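Local coordinates for protein probable TonB-dependent receptor (Pseudomonas aeruginosa, PDB 4K3F) that probably binds methionine in the periplasm as the substrate-binding lipoprotein of a transport system, and holds selenomethionine between its two lobes in this crystal, at residues 11-14 with 15-19; 55-59 with 60-64; 168-172 with 173-177; 178-182 with 183-187. All coordinates share one frame; numbering follows the deposited sequence.

Contact 1. Residues 11-14 with 15-19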
loop_
_atom_site.group_PDB
_atom_site.type_symbol
_atom_site.label_atom_id
_atom_site.label_comp_id
_atom_site.label_asym_id
_atom_site.label_seq_id
_atom_site.Cartn_x
_atom_site.Cartn_y
_atom_site.Cartn_z
ATOM N N PRO A 11 -2.499 -8.598 5.879
ATOM C CA PRO A 11 -2.691 -8.781 7.325
ATOM C C PRO A 11 -2.541 -7.514 8.160
ATOM O O PRO A 11 -3.289 -7.332 9.112
ATOM C CB PRO A 11 -1.565 -9.759 7.695
ATOM C CG PRO A 11 -1.286 -10.486 6.447
ATOM C CD PRO A 11 -1.424 -9.461 5.370
ATOM N N VAL A 12 -1.611 -6.635 7.779
ATOM C CA VAL A 12 -1.298 -5.456 8.590
ATOM C C VAL A 12 -1.059 -4.276 7.660
ATOM O O VAL A 12 -0.192 -4.352 6.804
ATOM C CB VAL A 12 -0.032 -5.649 9.490
ATOM C CG1 VAL A 12 0.234 -4.413 10.335
ATOM C CG2 VAL A 12 -0.142 -6.867 10.389
ATOM N N PRO A 13 -1.802 -3.179 7.830
ATOM C CA PRO A 13 -2.837 -2.900 8.818
ATOM C C PRO A 13 -4.228 -3.395 8.486
ATOM O O PRO A 13 -5.100 -3.359 9.356
ATOM C CB PRO A 13 -2.846 -1.364 8.861
ATOM C CG PRO A 13 -2.561 -0.981 7.460
ATOM C CD PRO A 13 -1.470 -1.957 7.051
ATOM N N HIS A 14 -4.453 -3.853 7.243
ATOM C CA HIS A 14 -5.813 -3.958 6.729
ATOM C C HIS A 14 -6.702 -4.921 7.492
ATOM O O HIS A 14 -7.807 -4.576 7.881
ATOM C CB HIS A 14 -5.791 -4.292 5.229
ATOM C CG HIS A 14 -4.911 -3.374 4.450
ATOM N ND1 HIS A 14 -3.536 -3.382 4.565
ATOM C CD2 HIS A 14 -5.214 -2.367 3.606
ATOM C CE1 HIS A 14 -3.034 -2.428 3.800
ATOM N NE2 HIS A 14 -4.031 -1.798 3.202
ATOM N N ALA A 15 -6.223 -6.132 7.727
ATOM C CA ALA A 15 -7.049 -7.122 8.422
ATOM C C ALA A 15 -7.228 -6.751 9.906
ATOM O O ALA A 15 -8.268 -7.022 10.511
ATOM C CB ALA A 15 -6.477 -8.527 8.253
ATOM N N GLU A 16 -6.245 -6.056 10.472
ATOM C CA GLU A 16 -6.363 -5.576 11.854
ATOM C C GLU A 16 -7.498 -4.534 11.914
ATOM O O GLU A 16 -8.346 -4.581 12.789
ATOM C CB GLU A 16 -5.042 -4.985 12.342
ATOM C CG GLU A 16 -3.890 -5.983 12.337
ATOM C CD GLU A 16 -2.635 -5.489 13.067
ATOM O OE1 GLU A 16 -2.290 -4.306 12.974
ATOM O OE2 GLU A 16 -1.953 -6.323 13.679
ATOM N N ILE A 17 -7.470 -3.572 11.003
ATOM C CA ILE A 17 -8.536 -2.572 10.931
ATOM C C ILE A 17 -9.902 -3.221 10.801
ATOM O O ILE A 17 -10.861 -2.850 11.494
ATOM C CB ILE A 17 -8.275 -1.611 9.745
ATOM C CG1 ILE A 17 -7.061 -0.725 10.058
ATOM C CG2 ILE A 17 -9.515 -0.767 9.428
ATOM C CD1 ILE A 17 -6.504 0.019 8.844
ATOM N N LEU A 18 -10.008 -4.183 9.877
ATOM C CA LEU A 18 -11.251 -4.899 9.684
ATOM C C LEU A 18 -11.724 -5.675 10.921
ATOM O O LEU A 18 -12.939 -5.659 11.199
ATOM C CB LEU A 18 -11.184 -5.781 8.429
ATOM C CG LEU A 18 -11.056 -5.020 7.103
ATOM C CD1 LEU A 18 -10.803 -6.039 6.006
ATOM C CD2 LEU A 18 -12.265 -4.172 6.751
ATOM N N ASN A 19 -10.800 -6.279 11.685
ATOM C CA ASN A 19 -11.175 -6.983 12.923
ATOM C C ASN A 19 -11.821 -6.018 13.966
ATOM O O ASN A 19 -12.738 -6.390 14.687
ATOM C CB ASN A 19 -9.958 -7.644 13.575
ATOM C CG ASN A 19 -9.465 -8.878 12.829
ATOM O OD1 ASN A 19 -10.236 -9.632 12.296
ATOM N ND2 ASN A 19 -8.155 -9.102 12.877
#

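Contact 2. Residues 55-59 with 60-64. With MSE (selenomethionine), chain B.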
loop_
_atom_site.group_PDB
_atom_site.type_symbol
_atom_site.label_atom_id
_atom_site.label_comp_id
_atom_site.label_asym_id
_atom_site.label_seq_id
_atom_site.Cartn_x
_atom_site.Cartn_y
_atom_site.Cartn_z
ATOM N N ASN A 55 -12.370 -6.284 -1.339
ATOM C CA ASN A 55 -11.039 -6.373 -0.774
ATOM C C ASN A 55 -10.568 -5.026 -0.223
ATOM O O ASN A 55 -11.109 -3.958 -0.546
ATOM C CB ASN A 55 -10.013 -7.022 -1.739
ATOM C CG ASN A 55 -9.748 -6.198 -2.992
ATOM O OD1 ASN A 55 -9.410 -5.010 -2.927
ATOM N ND2 ASN A 55 -9.842 -6.827 -4.121
ATOM N N PHE A 56 -9.503 -5.106 0.557
ATOM C CA PHE A 56 -8.930 -3.934 1.233
ATOM C C PHE A 56 -7.449 -4.165 1.391
ATOM O O PHE A 56 -7.011 -4.829 2.308
ATOM C CB PHE A 56 -9.652 -3.690 2.559
ATOM C CG PHE A 56 -9.131 -2.511 3.343
ATOM C CD1 PHE A 56 -8.843 -1.306 2.723
ATOM C CD2 PHE A 56 -8.962 -2.590 4.705
ATOM C CE1 PHE A 56 -8.367 -0.214 3.468
ATOM C CE2 PHE A 56 -8.496 -1.495 5.444
ATOM C CZ PHE A 56 -8.212 -0.313 4.833
ATOM N N PHE A 57 -6.689 -3.593 0.453
ATOM C CA PHE A 57 -5.226 -3.834 0.372
ATOM C C PHE A 57 -4.467 -2.898 -0.541
ATOM O O PHE A 57 -3.278 -2.874 -0.449
ATOM C CB PHE A 57 -4.854 -5.271 -0.031
ATOM C CG PHE A 57 -4.900 -5.522 -1.521
ATOM C CD1 PHE A 57 -6.093 -5.688 -2.169
ATOM C CD2 PHE A 57 -3.728 -5.547 -2.261
ATOM C CE1 PHE A 57 -6.135 -5.927 -3.567
ATOM C CE2 PHE A 57 -3.764 -5.778 -3.620
ATOM C CZ PHE A 57 -4.960 -5.957 -4.266
ATOM N N GLN A 58 -5.123 -2.178 -1.438
ATOM C CA GLN A 58 -4.404 -1.471 -2.543
ATOM C C GLN A 58 -4.786 -0.008 -2.571
ATOM O O GLN A 58 -5.762 0.405 -1.913
ATOM C CB GLN A 58 -4.731 -2.119 -3.891
ATOM C CG GLN A 58 -6.135 -1.758 -4.400
ATOM C CD GLN A 58 -6.633 -2.777 -5.393
ATOM O OE1 GLN A 58 -6.007 -3.033 -6.428
ATOM N NE2 GLN A 58 -7.697 -3.445 -5.036
ATOM N N HIS A 59 -4.012 0.771 -3.322
ATOM C CA HIS A 59 -4.354 2.150 -3.597
ATOM C C HIS A 59 -4.942 2.246 -5.010
ATOM O O HIS A 59 -4.984 1.286 -5.766
ATOM C CB HIS A 59 -3.162 3.100 -3.394
ATOM C CG HIS A 59 -1.852 2.637 -4.013
ATOM N ND1 HIS A 59 -1.689 2.458 -5.383
ATOM C CD2 HIS A 59 -0.659 2.327 -3.460
ATOM C CE1 HIS A 59 -0.444 2.074 -5.633
ATOM N NE2 HIS A 59 0.208 2.007 -4.476
ATOM N N GLN A 60 -5.471 3.403 -5.340
ATOM C CA GLN A 60 -6.188 3.578 -6.614
ATOM C C GLN A 60 -5.284 3.446 -7.814
ATOM O O GLN A 60 -5.672 2.812 -8.797
ATOM C CB GLN A 60 -6.993 4.893 -6.637
ATOM C CG GLN A 60 -7.938 5.015 -7.831
ATOM C CD GLN A 60 -9.311 4.452 -7.614
ATOM O OE1 GLN A 60 -9.962 4.714 -6.581
ATOM N NE2 GLN A 60 -9.808 3.727 -8.628
ATOM N N PRO A 61 -4.067 4.035 -7.775
ATOM C CA PRO A 61 -3.221 3.792 -8.938
ATOM C C PRO A 61 -3.003 2.315 -9.242
ATOM O O PRO A 61 -3.075 1.899 -10.392
ATOM C CB PRO A 61 -1.941 4.522 -8.599
ATOM C CG PRO A 61 -2.399 5.643 -7.691
ATOM C CD PRO A 61 -3.521 5.083 -6.881
ATOM N N TYR A 62 -2.791 1.531 -8.224
ATOM C CA TYR A 62 -2.584 0.082 -8.381
ATOM C C TYR A 62 -3.832 -0.587 -8.982
ATOM O O TYR A 62 -3.728 -1.386 -9.928
ATOM C CB TYR A 62 -2.206 -0.555 -7.031
ATOM C CG TYR A 62 -1.880 -2.011 -7.171
ATOM C CD1 TYR A 62 -2.877 -2.962 -7.115
ATOM C CD2 TYR A 62 -0.558 -2.448 -7.427
ATOM C CE1 TYR A 62 -2.597 -4.293 -7.257
ATOM C CE2 TYR A 62 -0.268 -3.795 -7.577
ATOM C CZ TYR A 62 -1.281 -4.707 -7.498
ATOM O OH TYR A 62 -0.977 -6.056 -7.687
ATOM N N LEU A 63 -4.991 -0.220 -8.480
ATOM C CA LEU A 63 -6.251 -0.782 -8.949
ATOM C C LEU A 63 -6.416 -0.483 -10.422
ATOM O O LEU A 63 -6.826 -1.337 -11.208
ATOM C CB LEU A 63 -7.431 -0.238 -8.139
ATOM C CG LEU A 63 -8.772 -0.678 -8.666
ATOM C CD1 LEU A 63 -8.962 -2.182 -8.628
ATOM C CD2 LEU A 63 -9.902 0.066 -7.946
ATOM N N ASP A 64 -6.220 0.784 -10.776
ATOM C CA ASP A 64 -6.469 1.185 -12.169
ATOM C C ASP A 64 -5.562 0.392 -13.142
ATOM O O ASP A 64 -6.000 -0.102 -14.231
ATOM C CB ASP A 64 -6.222 2.689 -12.351
ATOM C CG ASP A 64 -7.229 3.568 -11.614
ATOM O OD1 ASP A 64 -8.292 3.090 -11.212
ATOM O OD2 ASP A 64 -6.932 4.798 -11.459
HETATM N N MSE B 300 -0.632 -1.005 1.471
HETATM C CA MSE B 300 0.199 -0.797 0.250
HETATM C C MSE B 300 0.647 0.661 0.268
HETATM O O MSE B 300 -0.163 1.546 0.563
HETATM O OXT MSE B 300 1.811 0.957 -0.027
HETATM C CB MSE B 300 -0.580 -1.113 -1.037
HETATM C CG MSE B 300 0.258 -0.937 -2.280
HETATM SE SE MSE B 300 -0.845 -1.182 -3.887
HETATM C CE MSE B 300 -1.211 -3.029 -3.746
#

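Contact 3. Residues 168-172 with 173-177. With MSE (selenomethionine), chain B.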
loop_
_atom_site.group_PDB
_atom_site.type_symbol
_atom_site.label_atom_id
_atom_site.label_comp_id
_atom_site.label_asym_id
_atom_site.label_seq_id
_atom_site.Cartn_x
_atom_site.Cartn_y
_atom_site.Cartn_z
ATOM N N ALA A 168 16.404 -0.425 0.422
ATOM C CA ALA A 168 15.154 -0.943 -0.109
ATOM C C ALA A 168 14.003 -0.018 0.204
ATOM O O ALA A 168 13.871 0.485 1.313
ATOM C CB ALA A 168 14.874 -2.343 0.396
ATOM N N LEU A 169 13.170 0.225 -0.804
ATOM C CA LEU A 169 11.970 1.039 -0.623
ATOM C C LEU A 169 10.806 0.068 -0.529
ATOM O O LEU A 169 10.466 -0.579 -1.511
ATOM C CB LEU A 169 11.801 2.054 -1.762
ATOM C CG LEU A 169 12.623 3.359 -1.591
ATOM C CD1 LEU A 169 14.121 3.094 -1.586
ATOM C CD2 LEU A 169 12.243 4.358 -2.669
ATOM N N ILE A 170 10.233 -0.026 0.665
ATOM C CA ILE A 170 9.352 -1.141 1.032
ATOM C C ILE A 170 7.990 -0.612 1.400
ATOM O O ILE A 170 7.884 0.293 2.221
ATOM C CB ILE A 170 9.910 -1.895 2.224
ATOM C CG1 ILE A 170 11.327 -2.375 1.867
ATOM C CG2 ILE A 170 8.996 -3.044 2.577
ATOM C CD1 ILE A 170 12.022 -3.097 2.981
ATOM N N ASN A 171 6.958 -1.158 0.759
ATOM C CA ASN A 171 5.581 -0.819 1.084
ATOM C C ASN A 171 5.358 -1.026 2.567
ATOM O O ASN A 171 5.774 -2.047 3.170
ATOM C CB ASN A 171 4.587 -1.667 0.303
ATOM C CG ASN A 171 4.640 -1.392 -1.183
ATOM O OD1 ASN A 171 5.428 -2.020 -1.933
ATOM N ND2 ASN A 171 3.860 -0.432 -1.620
ATOM N N THR A 172 4.646 -0.086 3.165
ATOM C CA THR A 172 4.532 -0.077 4.642
ATOM C C THR A 172 3.839 -1.334 5.211
ATOM O O THR A 172 4.199 -1.845 6.282
ATOM C CB THR A 172 3.836 1.221 5.068
ATOM O OG1 THR A 172 4.715 2.293 4.737
ATOM C CG2 THR A 172 3.518 1.226 6.551
ATOM N N ASN A 173 2.810 -1.857 4.527
ATOM C CA ASN A 173 2.165 -3.071 5.002
ATOM C C ASN A 173 3.154 -4.206 5.201
ATOM O O ASN A 173 3.132 -4.868 6.245
ATOM C CB ASN A 173 0.998 -3.515 4.123
ATOM C CG ASN A 173 1.433 -4.060 2.783
ATOM O OD1 ASN A 173 1.860 -3.326 1.894
ATOM N ND2 ASN A 173 1.341 -5.365 2.639
ATOM N N TYR A 174 4.094 -4.333 4.256
ATOM C CA TYR A 174 5.132 -5.319 4.351
ATOM C C TYR A 174 6.225 -4.920 5.363
ATOM O O TYR A 174 6.709 -5.765 6.095
ATOM C CB TYR A 174 5.748 -5.635 2.993
ATOM C CG TYR A 174 4.805 -6.362 2.060
ATOM C CD1 TYR A 174 4.137 -7.514 2.467
ATOM C CD2 TYR A 174 4.579 -5.903 0.789
ATOM C CE1 TYR A 174 3.271 -8.191 1.646
ATOM C CE2 TYR A 174 3.733 -6.567 -0.076
ATOM C CZ TYR A 174 3.035 -7.686 0.345
ATOM O OH TYR A 174 2.214 -8.354 -0.530
ATOM N N ALA A 175 6.586 -3.643 5.410
ATOM C CA ALA A 175 7.539 -3.173 6.399
ATOM C C ALA A 175 7.095 -3.449 7.854
ATOM O O ALA A 175 7.884 -3.919 8.657
ATOM C CB ALA A 175 7.802 -1.708 6.189
ATOM N N LEU A 176 5.829 -3.158 8.157
ATOM C CA LEU A 176 5.264 -3.347 9.485
ATOM C C LEU A 176 5.235 -4.832 9.808
ATOM O O LEU A 176 5.512 -5.204 10.912
ATOM C CB LEU A 176 3.863 -2.758 9.551
ATOM C CG LEU A 176 3.735 -1.234 9.513
ATOM C CD1 LEU A 176 2.277 -0.811 9.441
ATOM C CD2 LEU A 176 4.424 -0.612 10.714
ATOM N N GLU A 177 4.914 -5.715 8.858
ATOM C CA GLU A 177 4.982 -7.170 9.183
ATOM C C GLU A 177 6.390 -7.641 9.490
ATOM O O GLU A 177 6.598 -8.593 10.249
ATOM C CB GLU A 177 4.417 -8.030 8.060
ATOM C CG GLU A 177 2.933 -7.917 7.877
ATOM C CD GLU A 177 2.449 -9.005 6.949
ATOM O OE1 GLU A 177 2.326 -10.156 7.419
ATOM O OE2 GLU A 177 2.256 -8.733 5.745
HETATM N N MSE B 300 -0.632 -1.005 1.471
HETATM C CA MSE B 300 0.199 -0.797 0.250
HETATM C C MSE B 300 0.647 0.661 0.268
HETATM O O MSE B 300 -0.163 1.546 0.563
HETATM O OXT MSE B 300 1.811 0.957 -0.027
HETATM C CB MSE B 300 -0.580 -1.113 -1.037
HETATM C CG MSE B 300 0.258 -0.937 -2.280
HETATM SE SE MSE B 300 -0.845 -1.182 -3.887
HETATM C CE MSE B 300 -1.211 -3.029 -3.746
#

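Contact 4. Residues 178-182 with 183-187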
loop_
_atom_site.group_PDB
_atom_site.type_symbol
_atom_site.label_atom_id
_atom_site.label_comp_id
_atom_site.label_asym_id
_atom_site.label_seq_id
_atom_site.Cartn_x
_atom_site.Cartn_y
_atom_site.Cartn_z
ATOM N N ALA A 178 7.361 -6.983 8.880
ATOM C CA ALA A 178 8.769 -7.271 9.100
ATOM C C ALA A 178 9.354 -6.591 10.365
ATOM O O ALA A 178 10.555 -6.670 10.586
ATOM C CB ALA A 178 9.574 -6.846 7.871
ATOM N N LYS A 179 8.507 -5.893 11.132
ATOM C CA LYS A 179 8.903 -5.128 12.335
ATOM C C LYS A 179 9.809 -3.950 12.032
ATOM O O LYS A 179 10.549 -3.518 12.898
ATOM C CB LYS A 179 9.554 -6.038 13.401
ATOM C CG LYS A 179 8.736 -7.268 13.757
ATOM C CD LYS A 179 7.291 -6.900 14.064
ATOM C CE LYS A 179 6.548 -8.032 14.750
ATOM N NZ LYS A 179 7.010 -8.220 16.157
ATOM N N LEU A 180 9.714 -3.381 10.836
ATOM C CA LEU A 180 10.391 -2.117 10.563
ATOM C C LEU A 180 9.511 -1.002 11.073
ATOM O O LEU A 180 8.287 -1.132 11.130
ATOM C CB LEU A 180 10.735 -1.970 9.071
ATOM C CG LEU A 180 11.601 -3.083 8.485
ATOM C CD1 LEU A 180 11.651 -3.052 6.963
ATOM C CD2 LEU A 180 13.012 -2.983 9.045
ATOM N N ASN A 181 10.133 0.081 11.514
ATOM C CA ASN A 181 9.408 1.229 12.040
ATOM C C ASN A 181 9.671 2.385 11.086
ATOM O O ASN A 181 10.741 2.952 11.100
ATOM C CB ASN A 181 9.886 1.608 13.456
ATOM C CG ASN A 181 9.062 2.738 14.068
ATOM O OD1 ASN A 181 8.663 3.693 13.384
ATOM N ND2 ASN A 181 8.786 2.624 15.356
ATOM N N PRO A 182 8.704 2.705 10.222
ATOM C CA PRO A 182 8.906 3.741 9.211
ATOM C C PRO A 182 9.298 5.097 9.792
ATOM O O PRO A 182 10.143 5.806 9.229
ATOM C CB PRO A 182 7.527 3.828 8.536
ATOM C CG PRO A 182 6.937 2.474 8.735
ATOM C CD PRO A 182 7.437 1.973 10.035
ATOM N N THR A 183 8.666 5.481 10.889
ATOM C CA THR A 183 8.905 6.794 11.473
ATOM C C THR A 183 10.312 6.885 12.137
ATOM O O THR A 183 10.923 7.947 12.151
ATOM C CB THR A 183 7.749 7.230 12.433
ATOM O OG1 THR A 183 7.678 6.339 13.536
ATOM C CG2 THR A 183 6.443 7.232 11.747
ATOM N N LYS A 184 10.871 5.780 12.610
ATOM C CA LYS A 184 12.209 5.805 13.208
ATOM C C LYS A 184 13.339 5.271 12.341
ATOM O O LYS A 184 14.467 5.710 12.486
ATOM C CB LYS A 184 12.224 4.975 14.495
ATOM C CG LYS A 184 11.264 5.462 15.574
ATOM C CD LYS A 184 11.410 4.675 16.871
ATOM C CE LYS A 184 10.205 4.846 17.782
ATOM N NZ LYS A 184 10.390 4.045 19.025
ATOM N N ASP A 185 13.063 4.283 11.503
ATOM C CA ASP A 185 14.087 3.556 10.748
ATOM C C ASP A 185 14.297 4.173 9.338
ATOM O O ASP A 185 15.359 3.990 8.780
ATOM C CB ASP A 185 13.713 2.057 10.561
ATOM C CG ASP A 185 13.596 1.273 11.877
ATOM O OD1 ASP A 185 14.153 1.742 12.898
ATOM O OD2 ASP A 185 12.966 0.154 11.867
ATOM N N ALA A 186 13.304 4.862 8.756
ATOM C CA ALA A 186 13.376 5.242 7.335
ATOM C C ALA A 186 14.454 6.304 7.092
ATOM O O ALA A 186 14.587 7.242 7.877
ATOM C CB ALA A 186 12.030 5.734 6.810
ATOM N N LEU A 187 15.227 6.134 6.020
ATOM C CA LEU A 187 16.190 7.159 5.579
ATOM C C LEU A 187 15.539 8.283 4.821
ATOM O O LEU A 187 16.122 9.369 4.691
ATOM C CB LEU A 187 17.304 6.549 4.713
ATOM C CG LEU A 187 18.410 5.789 5.438
ATOM C CD1 LEU A 187 17.827 4.558 6.106
ATOM C CD2 LEU A 187 19.557 5.400 4.504
#

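Contact 1. Residues 11-14 with 15-19
The carbonyl oxygen of P13 accepts the backbone N-H of I17 at 2.9 Å between I17 N and P13 O, a nearly straight bond of 171°. One residue on, L18 N reaches H14 O at 3.0 Å, and with these two bonds regular helical pairing is under way. The turn before them is wider: the link from E16 N back to P11 O is long and weak, at 3.5 Å. A cis peptide precedes P13, and proline suits this first turn because it has no N-H to offer. Its ring also meets the side chain of I17, with P13 CB 3.9 Å from I17 CD1. The helix belongs to the beta-alpha-beta unit of strand 3-9, helix 11-26 and strand 30-36, and its N-terminal end borders the ligand pocket through H14. There NE2 of the imidazole is hydrogen-bonded to N198 OD1, and the ring packs edge-to-face with F56. One turn apart, V12 and E16 slant across each other, both methyl groups of V12 lying against the carboxylate, with V12 CG1 3.7 Å from E16 OE1. The glutamate stem is extended beyond CG (chi2 -169°), which carries E16 OE1 out to a hydrogen bond with Y232 OH.

Contact 2. Residues 55-59 with 60-64
The side chains of F57 and Y62 cross at about a right angle, their nearest carbons, F57 CE2 and Y62 CE1, lying 4.1 Å apart. Beside this contact, MSE CE of the selenomethionine sits over the centre of one face of the Y62 ring, 3.6 Å above its plane, and also touches F57 CE2. Q58 also runs across Y62 at roughly a right angle, and Q58 OE1 lies in the plane of the tyrosine ring at its edge, 3.2 Å from Y62 CD1, where the ring hydrogens carry partial positive charge. The other end of that amide, Q58 NE2, is bonded to N44. H59 stands at the N-cap of helix 60-70, where strand 54-59 gives way to the helix, and it caps with its ring: Y62 N donates to H59 ND1 at 3.2 Å, the donor tilted 17° from the imidazole plane. P61, which needs no N-H partner in the first turn, packs its CD 3.5 Å from H59 ND1. The small chi1 of H59, 46°, sets its CG between backbone N and carbonyl carbon and folds the ring back over the helix start. One imidazole face carries the selenium, with MSE SE 3.4 Å from H59 NE2; the flat, polarisable groups of H59 and Y62 are consistent with a site for a selenium or sulfur side chain. H59 NE2 is bonded to N112, and Y62 OH to the carbonyl oxygen of Y40.

Contact 3. Residues 168-172 with 173-177
Hydrogen bonds between N171 and the residues after it start the helix. N171 O accepts from A175 N at 2.9 Å and more weakly from Y174 N, while L176 N reaches T172 O at 2.8 Å. N171 occupies the N-cap position, yet its side chain makes no capping bond and is turned to the ligand instead: N171 ND2 donates to the selenomethionine carboxylate, 2.9 Å from MSE OXT, in a bond of 169°. N173 serves the amino group, since N173 OD1 takes a weak bond from MSE N at 3.4 Å. The same oxygen is bonded to Y40 OH. Asparagine suits both places, because one short amide can donate through ND2 or accept through OD1.

Among flat groups, N173 ND2 lies over the centre of the Y174 ring, 3.4 Å above its plane; with chi1 at 71°, the N173 amide can turn OD1 to the ligand and ND2 to this ring. Apolar packing completes the turn. The side chains of T172 and L176 run alongside each other in one direction, T172 CG2 and L176 CD1 being 3.7 Å apart, and I170 CG2 rests 4.0 Å from A175 CB, a small residue that allows the strand end to come close. Strand 167-170 runs between strands 103-107 and 86-88 in the five-stranded sheet, and the helix that follows it packs N173 and L176 against helix 11-26.

Contact 4. Residues 178-182 with 183-187
D185 N donates to N181 O at 2.7 Å, and the same two residues are joined in the reverse direction by N181 N, which gives its hydrogen to D185 OD2 at 2.9 Å. Aspartate suits this place because its short carboxylate reaches back one turn to accept that N-H, which meets it from above the carboxylate plane. N181 is the N-cap of the short helix 182-185, and its side chain makes the classic capping bond, K184 N to N181 OD1 at 3.1 Å. That donor comes from above the plane of the amide, 61° out of it, whereas the hydroxyl of T183 donates within the plane, on a lone pair, with T183 OG1 2.8 Å from N181 OD1. Two donors thus grip one oxygen. Asparagine fits an N-cap because its short amide reaches the N-H groups of the first turn. Here CG stands anti to the backbone N (chi1 -175°), turning OD1 toward that turn.

The extended K184 chain slants across the N181 amide, its methylenes beside ND2, and P182, which has no N-H to satisfy, starts the helix while its side chain touches L176 and Y88. Just before, K179 adopts positive phi in a Schellman motif that ends helix 172-177, and L180 touches I170 and A175. At the far end the turn closes weakly, A186 N lying 3.3 Å from P182 O.

Overall arrangement
Contacts 1, 2 and 3 converge on the selenomethionine pocket, while contact 4 lies outside it, the side chain of P182 being about 10 Å from the ligand. Contact 1 touches contact 2 where H14 CB meets F56 O at 3.2 Å, and contact 3 where V12 O meets N173 CB at 3.1 Å. Contacts 2 and 3 do not touch, their nearest atoms being about 5 Å apart, and the ligand bridges them: 55-64 takes the selenium end, 168-177 the amino-acid end. E83, R115 and N198 add further bonds to the ligand. Contact 4 continues directly from contact 3, with A175 O 2.9 Å from L180 N, and their centres are 8 Å apart.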